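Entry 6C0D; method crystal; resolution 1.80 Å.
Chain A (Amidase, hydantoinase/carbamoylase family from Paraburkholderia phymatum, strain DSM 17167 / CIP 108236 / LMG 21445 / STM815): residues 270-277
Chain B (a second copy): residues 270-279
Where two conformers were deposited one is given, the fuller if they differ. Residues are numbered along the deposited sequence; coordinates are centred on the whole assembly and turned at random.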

# COMPACT_ATOMS: atom_id res chain seq x y z
N THR A 270 15.70 3.45 3.60
CA THR A 270 14.28 3.75 3.83
C THR A 270 13.41 2.90 2.92
O THR A 270 13.62 2.89 1.71
CB THR A 270 13.98 5.23 3.53
OG1 THR A 270 15.01 6.06 4.08
CG2 THR A 270 12.62 5.64 4.13
N VAL A 271 12.41 2.25 3.51
CA VAL A 271 11.34 1.63 2.73
C VAL A 271 10.21 2.65 2.70
O VAL A 271 9.49 2.84 3.69
CB VAL A 271 10.90 0.30 3.35
CG1 VAL A 271 9.63 -0.22 2.63
CG2 VAL A 271 12.04 -0.73 3.25
N GLY A 272 10.04 3.32 1.56
CA GLY A 272 9.09 4.40 1.50
C GLY A 272 7.69 3.98 1.09
O GLY A 272 6.72 4.72 1.30
N ARG A 273 7.57 2.80 0.50
CA ARG A 273 6.28 2.34 0.01
C ARG A 273 6.22 0.82 0.04
O ARG A 273 7.23 0.15 -0.23
CB ARG A 273 6.04 2.84 -1.42
CG ARG A 273 4.61 2.65 -1.90
CD ARG A 273 4.43 3.11 -3.35
NE ARG A 273 3.03 3.03 -3.75
CZ ARG A 273 2.17 4.04 -3.67
NH1 ARG A 273 2.57 5.22 -3.23
NH2 ARG A 273 0.91 3.86 -4.04
N ILE A 274 5.04 0.29 0.36
CA ILE A 274 4.74 -1.14 0.31
C ILE A 274 3.34 -1.30 -0.28
O ILE A 274 2.41 -0.61 0.16
CB ILE A 274 4.80 -1.79 1.71
CG1 ILE A 274 6.23 -1.78 2.25
CG2 ILE A 274 4.22 -3.23 1.69
CD1 ILE A 274 6.29 -2.21 3.75
N ASP A 275 3.18 -2.19 -1.27
CA ASP A 275 1.88 -2.44 -1.89
C ASP A 275 1.67 -3.95 -1.97
O ASP A 275 2.52 -4.67 -2.49
CB ASP A 275 1.80 -1.84 -3.31
CG ASP A 275 1.94 -0.32 -3.33
OD1 ASP A 275 1.10 0.37 -2.70
OD2 ASP A 275 2.88 0.20 -3.98
N LEU A 276 0.54 -4.42 -1.43
CA LEU A 276 0.15 -5.81 -1.54
C LEU A 276 -1.00 -5.93 -2.53
O LEU A 276 -1.90 -5.08 -2.57
CB LEU A 276 -0.30 -6.41 -0.19
CG LEU A 276 0.58 -6.18 1.04
CD1 LEU A 276 0.12 -7.04 2.24
CD2 LEU A 276 2.07 -6.38 0.76
N ASP A 277 -0.96 -6.99 -3.34
CA ASP A 277 -1.96 -7.23 -4.36
C ASP A 277 -2.69 -8.53 -4.04
O ASP A 277 -2.05 -9.58 -3.92
CB ASP A 277 -1.31 -7.30 -5.74
CG ASP A 277 -2.31 -7.56 -6.84
OD1 ASP A 277 -2.42 -8.73 -7.28
OD2 ASP A 277 -3.00 -6.61 -7.23
N THR B 270 -3.87 -13.64 8.37
CA THR B 270 -3.50 -13.05 7.09
C THR B 270 -3.39 -11.54 7.22
O THR B 270 -4.33 -10.90 7.70
CB THR B 270 -4.56 -13.35 6.01
OG1 THR B 270 -4.96 -14.73 6.10
CG2 THR B 270 -3.99 -13.07 4.60
N VAL B 271 -2.28 -10.99 6.75
CA VAL B 271 -2.17 -9.54 6.56
C VAL B 271 -2.51 -9.29 5.09
O VAL B 271 -1.70 -9.55 4.19
CB VAL B 271 -0.77 -9.04 6.91
CG1 VAL B 271 -0.62 -7.56 6.50
CG2 VAL B 271 -0.51 -9.21 8.42
N GLY B 272 -3.72 -8.77 4.85
CA GLY B 272 -4.17 -8.64 3.48
C GLY B 272 -3.82 -7.32 2.83
O GLY B 272 -3.86 -7.19 1.60
N ARG B 273 -3.47 -6.33 3.64
CA ARG B 273 -3.19 -5.00 3.11
C ARG B 273 -2.21 -4.28 4.02
O ARG B 273 -2.27 -4.43 5.25
CB ARG B 273 -4.48 -4.18 2.99
CG ARG B 273 -4.32 -2.90 2.19
CD ARG B 273 -5.62 -2.09 2.15
NE ARG B 273 -5.47 -0.92 1.28
CZ ARG B 273 -5.80 -0.90 -0.01
NH1 ARG B 273 -6.32 -1.98 -0.58
NH2 ARG B 273 -5.61 0.20 -0.73
N ILE B 274 -1.32 -3.51 3.41
CA ILE B 274 -0.38 -2.62 4.10
C ILE B 274 -0.32 -1.30 3.33
O ILE B 274 -0.17 -1.31 2.11
CB ILE B 274 1.03 -3.24 4.20
CG1 ILE B 274 1.03 -4.48 5.10
CG2 ILE B 274 2.08 -2.20 4.69
CD1 ILE B 274 2.37 -5.26 5.02
N ASP B 275 -0.45 -0.17 4.03
CA ASP B 275 -0.39 1.15 3.41
C ASP B 275 0.56 2.03 4.22
O ASP B 275 0.39 2.16 5.44
CB ASP B 275 -1.77 1.82 3.34
CG ASP B 275 -2.78 1.04 2.48
OD1 ASP B 275 -2.51 0.85 1.28
OD2 ASP B 275 -3.83 0.63 3.01
N LEU B 276 1.56 2.61 3.55
CA LEU B 276 2.46 3.57 4.17
C LEU B 276 2.12 4.97 3.67
O LEU B 276 1.81 5.15 2.48
CB LEU B 276 3.94 3.27 3.87
CG LEU B 276 4.45 1.84 4.06
CD1 LEU B 276 5.99 1.78 3.95
CD2 LEU B 276 3.96 1.19 5.34
N ASP B 277 2.18 5.94 4.57
CA ASP B 277 1.86 7.32 4.26
C ASP B 277 3.10 8.17 4.46
O ASP B 277 3.68 8.18 5.56
CB ASP B 277 0.71 7.82 5.14
CG ASP B 277 0.35 9.25 4.85
OD1 ASP B 277 0.79 10.14 5.62
OD2 ASP B 277 -0.34 9.49 3.84
N PRO B 278 3.57 8.93 3.45
CA PRO B 278 2.81 9.14 2.21
C PRO B 278 3.05 8.14 1.10
O PRO B 278 2.31 8.17 0.11
CB PRO B 278 3.30 10.53 1.77
CG PRO B 278 4.73 10.58 2.23
CD PRO B 278 4.74 9.83 3.56
N GLY B 279 4.05 7.27 1.22
CA GLY B 279 4.28 6.26 0.20
C GLY B 279 5.19 6.74 -0.91
O GLY B 279 4.99 6.39 -2.08
O HOH W 1 6.73 7.24 2.40
O HOH W 2 2.46 1.91 0.97
O HOH W 3 -0.38 0.34 -0.39
O HOH W 4 -1.16 -3.03 0.34

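Residues 270-277 of both copies are β-strands that run nearly antiparallel, their N-to-C directions 158° apart and their axes 5.9 Å apart at closest approach. No direct backbone hydrogen bond joins the strands; water fills the gap. At the centre Ile274(A) O and Ile274(B) O lie 3.3 Å apart, two acceptors that cannot bond to each other. Each carbonyl instead receives a hydrogen bond from a water that in turn accepts one from the opposite strand: water 2 lies 2.6 Å from Ile274(A) O and 2.8 Å from Leu276(B) N, and water 4 lies 2.7 Å from Ile274(B) O and 2.8 Å from Leu276(A) N. Beyond the strand of chain B, a cis peptide bond precedes Pro278(B), and Gly279(B) comes close to chain A. Gly279(B) CA makes a CA-H...O contact with Gly272(A) O (3.1 Å), while water 1 lies 2.7 Å from Gly272(A) O and accepts from Gly279(B) N (2.9 Å).

Ile274 and Leu276 of both chains point toward the partner strand and build the apolar centre. The two isoleucines meet at Ile274(A) CG2 and Ile274(B) CG2, 3.8 Å apart. Leu276(B) CD1 packs 4.0 Å from Ile274(A) CG1, and Leu276(A) CD1 lies 3.9 Å from Ile274(B) CG1. These branched hydrocarbon side chains have no polar group to satisfy; packing at van der Waals distance removes apolar surface from water.

Polar groups complete the contact. Arg273(A), extended with chi1 to chi3 all t, donates from NH1 to Gly279(B) O (2.9 Å), which lies at the guanidinium edge, where the N-H bonds point. A CB on Gly279(B) would clash with that NH1, and the backbone angles there by themselves call for glycine. Arg273(A) NE to Asp275(A) OD2 and Arg273(B) NE to Asp275(B) OD2 are both 2.8 Å, salt bridges between opposite charges two residues apart along a strand. Water 3 lies 2.7 Å from Asp275(A) OD1 and 2.8 Å from Asp275(B) OD1, bridging two like-charged carboxylates.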